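Local coordinates for nicotinate-nucleotide pyrophosphorylase (Francisella tularensis subsp. tularensis, PDB 3TQV), which probably catalyses the conversion of quinolinate and phosphoribosyl pyrophosphate to nicotinate mononucleotide, carbon dioxide and diphosphate, a step in NAD biosynthesis, at residues V67-L71 with T105-I110; I75-Y81 with R92-K97; L139-I145 with I272-I276; L245-I251 with V264-V269. One frame throughout, in Å; residues are numbered along the deposited sequence.

Interaction 1: residues V67-L71 with T105-I110; sequences VINQL and TAERTI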
# COMPACT_ATOMS: atom_id res chain seq x y z
N VAL B 67 -15.06 3.36 -10.77
CA VAL B 67 -15.73 4.10 -9.69
C VAL B 67 -16.88 4.93 -10.25
O VAL B 67 -18.01 4.80 -9.79
CB VAL B 67 -14.75 5.04 -8.93
CG1 VAL B 67 -15.49 5.81 -7.86
CG2 VAL B 67 -13.60 4.25 -8.33
N ILE B 68 -16.61 5.78 -11.23
CA ILE B 68 -17.68 6.54 -11.89
C ILE B 68 -18.84 5.62 -12.28
O ILE B 68 -19.99 5.83 -11.87
CB ILE B 68 -17.18 7.24 -13.18
CG1 ILE B 68 -16.29 8.41 -12.83
CG2 ILE B 68 -18.35 7.74 -14.02
CD1 ILE B 68 -16.52 8.93 -11.43
N ASN B 69 -18.50 4.61 -13.07
CA ASN B 69 -19.45 3.64 -13.59
C ASN B 69 -20.36 3.03 -12.53
O ASN B 69 -21.57 2.86 -12.75
CB ASN B 69 -18.68 2.52 -14.29
CG ASN B 69 -19.59 1.58 -15.03
OD1 ASN B 69 -19.55 0.36 -14.84
ND2 ASN B 69 -20.44 2.14 -15.88
N GLN B 70 -19.77 2.69 -11.38
CA GLN B 70 -20.51 2.07 -10.30
C GLN B 70 -21.37 3.06 -9.49
O GLN B 70 -22.41 2.69 -8.97
CB GLN B 70 -19.58 1.28 -9.38
CG GLN B 70 -19.17 -0.08 -9.93
CD GLN B 70 -18.22 -0.84 -9.01
OE1 GLN B 70 -17.30 -1.54 -9.46
NE2 GLN B 70 -18.44 -0.70 -7.70
N LEU B 71 -20.94 4.31 -9.41
CA LEU B 71 -21.69 5.30 -8.64
C LEU B 71 -22.81 6.00 -9.42
O LEU B 71 -23.92 6.16 -8.92
CB LEU B 71 -20.76 6.35 -8.06
CG LEU B 71 -20.03 5.98 -6.78
CD1 LEU B 71 -19.33 7.20 -6.21
CD2 LEU B 71 -21.01 5.40 -5.79
N THR B 105 -18.79 12.34 -3.81
CA THR B 105 -18.75 11.02 -3.22
C THR B 105 -17.71 10.16 -3.92
O THR B 105 -16.93 9.45 -3.28
CB THR B 105 -20.13 10.35 -3.24
OG1 THR B 105 -21.02 11.11 -2.40
CG2 THR B 105 -20.04 8.92 -2.73
N ALA B 106 -17.70 10.23 -5.25
CA ALA B 106 -16.71 9.50 -6.04
C ALA B 106 -15.28 9.88 -5.65
O ALA B 106 -14.35 9.05 -5.70
CB ALA B 106 -16.94 9.76 -7.52
N GLU B 107 -15.13 11.13 -5.23
CA GLU B 107 -13.84 11.79 -5.11
C GLU B 107 -12.71 10.98 -4.46
O GLU B 107 -11.75 10.58 -5.13
CB GLU B 107 -14.02 13.10 -4.35
CG GLU B 107 -12.78 13.95 -4.37
CD GLU B 107 -12.92 15.20 -3.54
OE1 GLU B 107 -14.05 15.71 -3.42
OE2 GLU B 107 -11.89 15.67 -2.99
N ARG B 108 -12.83 10.79 -3.15
CA ARG B 108 -11.78 10.19 -2.34
C ARG B 108 -11.34 8.82 -2.90
O ARG B 108 -10.14 8.56 -3.07
CB ARG B 108 -12.29 10.07 -0.90
CG ARG B 108 -11.25 10.08 0.20
CD ARG B 108 -9.83 10.08 -0.32
NE ARG B 108 -9.39 11.43 -0.59
CZ ARG B 108 -8.23 11.76 -1.13
NH1 ARG B 108 -7.36 10.82 -1.47
NH2 ARG B 108 -7.93 13.03 -1.33
N THR B 109 -12.32 7.97 -3.21
CA THR B 109 -12.05 6.66 -3.80
C THR B 109 -11.28 6.80 -5.10
O THR B 109 -10.26 6.17 -5.29
CB THR B 109 -13.36 5.84 -4.04
OG1 THR B 109 -14.14 5.77 -2.84
CG2 THR B 109 -13.05 4.43 -4.49
N ILE B 110 -11.75 7.64 -6.01
CA ILE B 110 -11.03 7.85 -7.27
C ILE B 110 -9.56 8.17 -7.03
O ILE B 110 -8.66 7.48 -7.53
CB ILE B 110 -11.61 8.99 -8.11
CG1 ILE B 110 -13.00 8.61 -8.64
CG2 ILE B 110 -10.68 9.29 -9.26
CD1 ILE B 110 -13.62 9.70 -9.53

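Interaction 2: residues I75-Y81 with R92-K97; sequences IQITWLY and RIFELK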
# COMPACT_ATOMS: atom_id res chain seq x y z
N ILE B 75 -22.04 10.66 -14.78
CA ILE B 75 -20.81 11.45 -14.75
C ILE B 75 -20.00 11.21 -16.01
O ILE B 75 -19.63 10.08 -16.31
CB ILE B 75 -19.91 11.12 -13.54
CG1 ILE B 75 -20.66 11.33 -12.22
CG2 ILE B 75 -18.64 11.97 -13.59
CD1 ILE B 75 -19.91 10.78 -10.99
N GLN B 76 -19.70 12.28 -16.75
CA GLN B 76 -18.88 12.17 -17.95
C GLN B 76 -17.43 12.49 -17.61
O GLN B 76 -17.14 13.51 -16.97
CB GLN B 76 -19.36 13.14 -19.02
CG GLN B 76 -20.86 13.21 -19.17
CD GLN B 76 -21.32 14.58 -19.64
OE1 GLN B 76 -21.01 15.00 -20.76
NE2 GLN B 76 -22.04 15.29 -18.78
N ILE B 77 -16.52 11.63 -18.07
CA ILE B 77 -15.10 11.85 -17.82
C ILE B 77 -14.32 12.06 -19.12
O ILE B 77 -14.53 11.37 -20.12
CB ILE B 77 -14.49 10.69 -17.00
CG1 ILE B 77 -13.04 10.99 -16.62
CG2 ILE B 77 -14.57 9.38 -17.76
CD1 ILE B 77 -12.51 10.06 -15.54
N THR B 78 -13.42 13.04 -19.11
CA THR B 78 -12.49 13.19 -20.21
C THR B 78 -11.07 13.17 -19.69
O THR B 78 -10.70 13.95 -18.82
CB THR B 78 -12.70 14.49 -20.97
OG1 THR B 78 -14.08 14.61 -21.30
CG2 THR B 78 -11.86 14.51 -22.24
N TRP B 79 -10.28 12.26 -20.25
CA TRP B 79 -8.90 12.09 -19.85
C TRP B 79 -7.94 12.93 -20.70
O TRP B 79 -7.92 12.84 -21.94
CB TRP B 79 -8.54 10.61 -19.92
CG TRP B 79 -9.23 9.78 -18.87
CD1 TRP B 79 -10.39 9.08 -18.99
CD2 TRP B 79 -8.78 9.58 -17.52
NE1 TRP B 79 -10.69 8.45 -17.81
CE2 TRP B 79 -9.72 8.74 -16.89
CE3 TRP B 79 -7.67 10.02 -16.79
CZ2 TRP B 79 -9.59 8.33 -15.56
CZ3 TRP B 79 -7.54 9.61 -15.47
CH2 TRP B 79 -8.50 8.78 -14.87
N LEU B 80 -7.14 13.74 -20.03
CA LEU B 80 -6.14 14.56 -20.71
C LEU B 80 -4.81 13.83 -20.80
O LEU B 80 -3.96 14.17 -21.61
CB LEU B 80 -5.98 15.92 -20.02
CG LEU B 80 -7.09 16.93 -20.28
CD1 LEU B 80 -8.31 16.71 -19.38
CD2 LEU B 80 -6.55 18.33 -20.07
N TYR B 81 -4.62 12.86 -19.92
CA TYR B 81 -3.48 11.97 -19.98
C TYR B 81 -3.98 10.55 -19.83
O TYR B 81 -5.02 10.32 -19.23
CB TYR B 81 -2.50 12.29 -18.85
CG TYR B 81 -1.77 13.59 -19.05
CD1 TYR B 81 -0.52 13.61 -19.65
CD2 TYR B 81 -2.34 14.79 -18.64
CE1 TYR B 81 0.16 14.80 -19.84
CE2 TYR B 81 -1.67 15.99 -18.83
CZ TYR B 81 -0.42 15.99 -19.44
OH TYR B 81 0.25 17.18 -19.64
N ARG B 92 -3.63 19.02 -15.48
CA ARG B 92 -4.93 18.41 -15.28
C ARG B 92 -4.93 17.04 -15.93
O ARG B 92 -4.66 16.92 -17.13
CB ARG B 92 -6.04 19.26 -15.91
CG ARG B 92 -6.26 20.64 -15.31
CD ARG B 92 -7.53 21.23 -15.90
NE ARG B 92 -7.80 22.60 -15.47
CZ ARG B 92 -8.91 23.27 -15.76
NH1 ARG B 92 -9.86 22.68 -16.47
NH2 ARG B 92 -9.09 24.51 -15.34
N ILE B 93 -5.25 15.99 -15.17
CA ILE B 93 -5.26 14.65 -15.75
C ILE B 93 -6.62 14.26 -16.33
O ILE B 93 -6.69 13.57 -17.36
CB ILE B 93 -4.73 13.58 -14.78
CG1 ILE B 93 -5.43 13.67 -13.42
CG2 ILE B 93 -3.23 13.76 -14.57
CD1 ILE B 93 -4.70 12.96 -12.32
N PHE B 94 -7.70 14.70 -15.70
CA PHE B 94 -9.00 14.42 -16.27
C PHE B 94 -9.99 15.50 -15.88
O PHE B 94 -9.71 16.29 -15.00
CB PHE B 94 -9.52 13.03 -15.87
CG PHE B 94 -9.82 12.88 -14.40
CD1 PHE B 94 -11.06 13.25 -13.88
CD2 PHE B 94 -8.86 12.37 -13.53
CE1 PHE B 94 -11.35 13.12 -12.53
CE2 PHE B 94 -9.13 12.24 -12.18
CZ PHE B 94 -10.38 12.61 -11.67
N GLU B 95 -11.12 15.54 -16.58
CA GLU B 95 -12.17 16.50 -16.26
C GLU B 95 -13.48 15.78 -16.06
O GLU B 95 -13.74 14.73 -16.66
CB GLU B 95 -12.30 17.55 -17.36
CG GLU B 95 -11.17 18.56 -17.34
CD GLU B 95 -11.14 19.43 -18.59
OE1 GLU B 95 -11.73 19.02 -19.62
OE2 GLU B 95 -10.53 20.53 -18.53
N LEU B 96 -14.29 16.34 -15.18
CA LEU B 96 -15.56 15.73 -14.86
C LEU B 96 -16.68 16.71 -15.16
O LEU B 96 -16.53 17.93 -14.99
CB LEU B 96 -15.61 15.30 -13.38
CG LEU B 96 -14.68 14.20 -12.82
CD1 LEU B 96 -14.95 14.01 -11.34
CD2 LEU B 96 -14.82 12.86 -13.54
N LYS B 97 -17.79 16.17 -15.63
CA LYS B 97 -19.03 16.90 -15.74
C LYS B 97 -20.13 16.00 -15.18
O LYS B 97 -20.29 14.85 -15.62
CB LYS B 97 -19.30 17.28 -17.19
CG LYS B 97 -20.71 17.73 -17.49
CD LYS B 97 -20.82 19.25 -17.60
CE LYS B 97 -21.98 19.66 -18.51
NZ LYS B 97 -21.61 19.65 -19.96

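Interaction 3: residues L139-I145 with I272-I276; sequences LDTRKTI and ITKHI. With PO4 (phosphate ion), chain F; PO4 (phosphate ion), chain E.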
# COMPACT_ATOMS: atom_id res chain seq x y z
N LEU B 139 13.08 -5.87 -12.79
CA LEU B 139 12.05 -6.86 -12.53
C LEU B 139 11.38 -6.60 -11.18
O LEU B 139 12.03 -6.15 -10.24
CB LEU B 139 12.63 -8.27 -12.56
CG LEU B 139 13.06 -8.76 -13.94
CD1 LEU B 139 13.69 -10.12 -13.84
CD2 LEU B 139 11.88 -8.78 -14.90
N ASP B 140 10.08 -6.85 -11.11
CA ASP B 140 9.38 -6.76 -9.84
C ASP B 140 9.40 -8.11 -9.11
O ASP B 140 10.20 -8.99 -9.47
CB ASP B 140 7.95 -6.25 -10.03
CG ASP B 140 7.15 -7.07 -11.03
OD1 ASP B 140 7.46 -8.26 -11.27
OD2 ASP B 140 6.19 -6.50 -11.56
N THR B 141 8.53 -8.28 -8.11
CA THR B 141 8.58 -9.43 -7.20
C THR B 141 7.18 -9.73 -6.73
O THR B 141 6.22 -9.16 -7.26
CB THR B 141 9.37 -9.11 -5.93
OG1 THR B 141 8.55 -8.34 -5.05
CG2 THR B 141 10.65 -8.31 -6.27
N ARG B 142 7.07 -10.58 -5.72
CA ARG B 142 5.76 -10.84 -5.11
C ARG B 142 5.53 -9.97 -3.86
O ARG B 142 4.49 -10.09 -3.18
CB ARG B 142 5.58 -12.34 -4.80
CG ARG B 142 5.37 -13.21 -6.07
CD ARG B 142 5.62 -14.72 -5.86
NE ARG B 142 4.83 -15.29 -4.76
CZ ARG B 142 5.35 -15.78 -3.63
NH1 ARG B 142 6.65 -15.77 -3.43
NH2 ARG B 142 4.55 -16.29 -2.69
N LYS B 143 6.48 -9.08 -3.56
CA LYS B 143 6.33 -8.19 -2.40
C LYS B 143 5.34 -7.07 -2.74
O LYS B 143 5.71 -5.93 -3.06
CB LYS B 143 7.69 -7.66 -1.91
CG LYS B 143 8.68 -8.78 -1.49
CD LYS B 143 10.02 -8.18 -1.08
CE LYS B 143 10.79 -9.07 -0.10
NZ LYS B 143 11.08 -10.37 -0.75
N THR B 144 4.07 -7.43 -2.63
CA THR B 144 2.97 -6.68 -3.15
C THR B 144 1.96 -6.34 -2.03
O THR B 144 1.95 -7.02 -0.98
CB THR B 144 2.30 -7.56 -4.20
OG1 THR B 144 2.56 -7.04 -5.51
CG2 THR B 144 0.80 -7.68 -3.95
N ILE B 145 1.14 -5.31 -2.22
CA ILE B 145 0.02 -5.07 -1.31
C ILE B 145 -1.10 -6.10 -1.54
O ILE B 145 -1.59 -6.24 -2.66
CB ILE B 145 -0.60 -3.67 -1.45
CG1 ILE B 145 0.50 -2.61 -1.53
CG2 ILE B 145 -1.56 -3.42 -0.27
CD1 ILE B 145 1.52 -2.71 -0.39
N ILE B 272 9.84 -1.39 -5.22
CA ILE B 272 8.90 -0.70 -6.11
C ILE B 272 7.44 -1.07 -5.87
O ILE B 272 6.56 -0.43 -6.42
CB ILE B 272 9.28 -0.90 -7.59
CG1 ILE B 272 9.26 -2.37 -7.96
CG2 ILE B 272 10.67 -0.31 -7.87
CD1 ILE B 272 9.45 -2.62 -9.44
N THR B 273 7.19 -2.08 -5.03
CA THR B 273 5.83 -2.51 -4.72
C THR B 273 5.56 -2.57 -3.22
O THR B 273 4.48 -2.23 -2.77
CB THR B 273 5.46 -3.89 -5.36
OG1 THR B 273 6.62 -4.72 -5.49
CG2 THR B 273 4.83 -3.69 -6.72
N LYS B 274 6.55 -3.05 -2.48
CA LYS B 274 6.60 -3.05 -1.02
C LYS B 274 6.21 -1.73 -0.34
O LYS B 274 5.39 -1.69 0.58
CB LYS B 274 8.06 -3.32 -0.63
CG LYS B 274 8.25 -4.08 0.61
CD LYS B 274 9.61 -4.75 0.60
CE LYS B 274 10.72 -3.74 0.45
NZ LYS B 274 11.98 -4.46 0.68
N HIS B 275 6.84 -0.64 -0.76
CA HIS B 275 6.58 0.67 -0.21
C HIS B 275 5.63 1.41 -1.14
O HIS B 275 5.47 1.02 -2.29
CB HIS B 275 7.88 1.46 -0.05
CG HIS B 275 8.95 0.73 0.70
ND1 HIS B 275 8.67 -0.12 1.75
CD2 HIS B 275 10.29 0.72 0.56
CE1 HIS B 275 9.79 -0.62 2.22
NE2 HIS B 275 10.79 -0.13 1.52
N ILE B 276 5.00 2.47 -0.64
CA ILE B 276 4.22 3.37 -1.47
C ILE B 276 4.54 4.83 -1.19
O ILE B 276 4.44 5.28 -0.06
CB ILE B 276 2.71 3.20 -1.27
CG1 ILE B 276 2.29 1.73 -1.41
CG2 ILE B 276 1.97 4.04 -2.27
CD1 ILE B 276 2.31 1.18 -2.84
P PO4 F . 9.17 -13.93 -6.07
O1 PO4 F . 10.64 -13.86 -6.34
O2 PO4 F . 8.66 -12.60 -5.60
O3 PO4 F . 8.45 -14.34 -7.32
O4 PO4 F . 8.91 -14.98 -5.02
P PO4 E . 13.85 -7.10 -1.97
O1 PO4 E . 15.27 -7.02 -1.48
O2 PO4 E . 13.06 -6.02 -1.29
O3 PO4 E . 13.88 -6.93 -3.47
O4 PO4 E . 13.25 -8.45 -1.67
O HOH W 1 8.72 -5.54 -6.72

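Interaction 4: residues L245-I251 with V264-V269; sequences LEVSGNI and VDFISV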
# COMPACT_ATOMS: atom_id res chain seq x y z
N LEU B 245 20.54 -13.71 -16.06
CA LEU B 245 20.88 -13.39 -14.67
C LEU B 245 20.01 -12.26 -14.14
O LEU B 245 19.82 -11.23 -14.81
CB LEU B 245 22.35 -12.97 -14.53
CG LEU B 245 23.48 -13.99 -14.52
CD1 LEU B 245 24.79 -13.26 -14.27
CD2 LEU B 245 23.27 -15.06 -13.46
N GLU B 246 19.51 -12.46 -12.92
CA GLU B 246 18.71 -11.46 -12.19
C GLU B 246 19.34 -11.21 -10.81
O GLU B 246 19.62 -12.16 -10.07
CB GLU B 246 17.26 -11.95 -12.09
CG GLU B 246 16.36 -11.16 -11.16
CD GLU B 246 14.99 -11.81 -10.94
OE1 GLU B 246 14.82 -13.02 -11.22
OE2 GLU B 246 14.07 -11.11 -10.48
N VAL B 247 19.59 -9.95 -10.46
CA VAL B 247 20.28 -9.60 -9.21
C VAL B 247 19.34 -9.14 -8.09
O VAL B 247 18.58 -8.20 -8.27
CB VAL B 247 21.37 -8.51 -9.40
CG1 VAL B 247 21.79 -7.91 -8.05
CG2 VAL B 247 22.57 -9.05 -10.14
N SER B 248 19.39 -9.81 -6.94
CA SER B 248 18.58 -9.44 -5.78
C SER B 248 19.46 -9.19 -4.57
O SER B 248 20.38 -9.95 -4.31
CB SER B 248 17.59 -10.55 -5.45
OG SER B 248 16.87 -10.22 -4.27
N GLY B 249 19.17 -8.13 -3.83
CA GLY B 249 19.96 -7.79 -2.66
C GLY B 249 19.48 -6.48 -2.06
O GLY B 249 20.22 -5.50 -2.03
N ASN B 250 18.22 -6.49 -1.61
CA ASN B 250 17.54 -5.30 -1.08
C ASN B 250 17.93 -4.02 -1.81
O ASN B 250 18.50 -3.11 -1.22
CB ASN B 250 17.80 -5.18 0.42
CG ASN B 250 16.90 -4.15 1.10
OD1 ASN B 250 15.86 -3.76 0.57
ND2 ASN B 250 17.31 -3.70 2.28
N ILE B 251 17.59 -3.94 -3.09
CA ILE B 251 18.05 -2.84 -3.95
C ILE B 251 17.12 -1.62 -3.96
O ILE B 251 15.90 -1.76 -3.96
CB ILE B 251 18.29 -3.36 -5.37
CG1 ILE B 251 19.38 -4.43 -5.33
CG2 ILE B 251 18.66 -2.23 -6.30
CD1 ILE B 251 19.45 -5.30 -6.57
N VAL B 264 24.54 -7.08 -15.64
CA VAL B 264 23.61 -8.18 -15.50
C VAL B 264 22.34 -7.78 -16.21
O VAL B 264 21.98 -6.59 -16.22
CB VAL B 264 23.24 -8.45 -14.06
CG1 VAL B 264 24.30 -9.32 -13.39
CG2 VAL B 264 22.98 -7.11 -13.32
N ASP B 265 21.66 -8.77 -16.78
CA ASP B 265 20.48 -8.55 -17.59
C ASP B 265 19.38 -7.85 -16.81
O ASP B 265 18.76 -6.89 -17.28
CB ASP B 265 19.94 -9.90 -18.10
CG ASP B 265 21.03 -10.81 -18.65
OD1 ASP B 265 21.68 -10.45 -19.67
OD2 ASP B 265 21.22 -11.91 -18.10
N PHE B 266 19.14 -8.34 -15.59
CA PHE B 266 17.98 -7.95 -14.81
C PHE B 266 18.32 -7.61 -13.36
O PHE B 266 19.19 -8.23 -12.76
CB PHE B 266 16.98 -9.09 -14.79
CG PHE B 266 16.33 -9.37 -16.11
CD1 PHE B 266 15.52 -8.42 -16.72
CD2 PHE B 266 16.49 -10.60 -16.72
CE1 PHE B 266 14.90 -8.69 -17.92
CE2 PHE B 266 15.87 -10.89 -17.92
CZ PHE B 266 15.08 -9.92 -18.53
N ILE B 267 17.60 -6.64 -12.81
CA ILE B 267 17.71 -6.30 -11.40
C ILE B 267 16.33 -6.41 -10.73
O ILE B 267 15.40 -5.68 -11.08
CB ILE B 267 18.24 -4.87 -11.22
CG1 ILE B 267 19.66 -4.76 -11.76
CG2 ILE B 267 18.19 -4.46 -9.75
CD1 ILE B 267 20.26 -3.38 -11.66
N SER B 268 16.20 -7.34 -9.79
CA SER B 268 14.97 -7.49 -9.03
C SER B 268 14.91 -6.44 -7.93
O SER B 268 15.92 -6.14 -7.29
CB SER B 268 14.87 -8.88 -8.40
OG SER B 268 13.55 -9.15 -7.97
N VAL B 269 13.73 -5.88 -7.71
CA VAL B 269 13.56 -4.82 -6.74
C VAL B 269 12.18 -4.92 -6.12
O VAL B 269 11.16 -4.72 -6.79
CB VAL B 269 13.74 -3.43 -7.39
CG1 VAL B 269 13.47 -2.33 -6.38
CG2 VAL B 269 15.13 -3.27 -7.95
O HOH W 2 12.00 -10.67 -9.04
O HOH W 3 14.34 -9.39 -4.85
O HOH W 4 16.80 -6.68 -4.40

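Interaction 1: residues V67-L71 with T105-I110
Two helices of the N-terminal domain run roughly antiparallel here, their short segments making an angle of 147° with axes 10.1 Å apart at closest approach. This is helix-on-helix packing beside the four-stranded sheet of the domain, and no hydrogen bond crosses it. Val67 lies nearest in the backbone, its CA 6.5 Å from that of Ile110. On segment 105-110 of helix 100-130, Ala106 offers a low spot: its short side chain is reached by Val67, Ile68 and Leu71, one turn of the opposing helix. Val67 also sets CG2 3.9 Å from Thr109 CG2 and CG1 3.8 Å from Ile110 CG1. Thr105 joins through its methyl, 3.9 Å from Leu71 CD1, while its hydroxyl is hydrogen-bonded to Asp35. Helix 16-31 packs alongside through Val23, which touches Val67, and Leu168 of the second subunit touches Thr105. At the sheet side, Ile68 CD1 and Ile110 CD1 meet tip to tip at 3.6 Å.

Interaction 2: residues I75-Y81 with R92-K97
Trp79 turns one face of its six-membered ring to Phe94, whose CB sits over that face 4.0 Å from the centroid in a CH-pi contact. The two rings themselves meet obliquely, planes at 52°, with Trp79 CZ3 3.6 Å from Phe94 CD2. That closeness follows from the register: Trp79 and Phe94 form a non-hydrogen-bonded antiparallel pair with CA atoms only 4.3 Å apart. Ile77 and Leu96 form the other such pair, and Ile77 CD1 reaches Phe94 CD1 at 3.9 Å, so the greasy residues line one face of the sheet. Gln76, Thr78, Glu95 and Lys97 occupy the opposite face; within strand 92-97, Arg92 NH1 and Glu95 OE2 make a salt bridge of 3.1 Å, its hydrogen bond weak. Four backbone bonds knit the strands, from Gln76 N to Lys97 O (2.9 Å) through Glu95 N to Thr78 O (2.8 Å). Past them, Ile93 O takes Leu80 N at 2.7 Å and, weakly, Tyr81 N at 3.4 Å. Strand 76-79 is an outer strand of the antiparallel sheet and strand 92-97 pairs next with strand 45-52; helices 61-71 and 100-130 pack on the apolar face, Asn65 taking the Trp79 NE1 hydrogen bond and Ile110 touching Phe94.

Interaction 3: residues L139-I145 with I272-I276
Ile272 opens the segment by pushing CD1 to 4.0 Å from Asp140 CB, at the point where the chain leaves strand 137-139; the Asp140 carboxylate itself is salt-bridged to Lys153. Thr273 comes next and makes the one direct hydrogen bond of the contact, OG1 to Lys143 O at 2.9 Å. A water gives a second link, donating to Thr273 OG1 at 2.6 Å and lying 3.3 Å from Thr141 OG1. Thr141 OG1 also accepts from Lys143 N at 2.7 Å, an ST turn, and Lys143 centres an inverse gamma turn, so the loop is tightly folded. Lys274 meets Lys143 at mid-chain, Lys274 CD lying 3.8 Å from Lys143 CD, before the amino groups part. A phosphate ion lies between the two ends: Lys274 NZ donates to its O2 at 2.7 Å, and Lys143 CE is 3.0 Å from its O4. A second phosphate takes Arg142 N at 2.6 Å and Arg142 NH1 at 2.9 Å, through O2 and O4, and Asp30 of the second subunit is salt-bridged to Arg142. Both ions probably come from the crystallisation liquor, but they sit where Thr141, Arg142 and Lys143 are predicted to bind substrate. After His275 leaves the helix, Ile276 packs CD1 4.4 Å from Ile145 CG1. Gln152 of helix 149-159 and Met116 and Val123 of helix 100-130 close in around these isoleucines and Thr273, while Leu139 and Thr141 contact strand 266-268.

Interaction 4: residues L245-I251 with V264-V269
Val247, with chi1 in the t well, brings CG2 to 3.7 Å from Val264 CG1, and Leu245 in its mt rotamer sets CD1 4.1 Å from that same methyl. Ile251 (mt) extends CD1 to 3.5 Å from Ile267 CG2. On the face of Glu246 and Phe266, the extended Glu246 (chi1 and chi2 both t) reaches across to Ser268 on the neighbouring strand, two residues beyond its partner Phe266: OE2 lies 3.2 Å from Ser268 CB, and a water donates to OE2 at 2.6 Å while accepting from Ser268 OG at 2.4 Å. Asp265, chi1 m, turns its carboxylate back so that OD2 accepts Leu245 N at 2.8 Å. The backbone hydrogen bonds of a parallel strand pair follow: Phe266 N to Leu245 O (3.1 Å), Val247 N to Phe266 O (2.9 Å) and Ser268 N to Val247 O (3.0 Å). Helix 256-260 links the two strands, making a beta-alpha-beta unit of the TIM-barrel-like domain, whose C-terminal strand ends carry Ser248, Gly249, Asn250 and Val269, predicted substrate-binding residues.

How the interactions relate
From the N terminus, interaction 1 comes first: helix 61-71 meets helix 100-130 and closes a loop of 33 residues. Interaction 2 lies wholly within that loop, pairing two of its strands, and the two contacts touch where Ile68 meets Ile75 and Ile110 meets Phe94; together they tie helices to sheet in the N-terminal domain. Interaction 3 opens later and closes a far longer loop of 126 residues, with interaction 4 contained in it. Those two meet through Leu139, which pairs with Ile267 and Val269, binding neighbouring strands of the parallel sheet, the first and last along the chain. No contacts cross. Interactions 1 and 3, centres about 26 Å apart, both touch the second subunit.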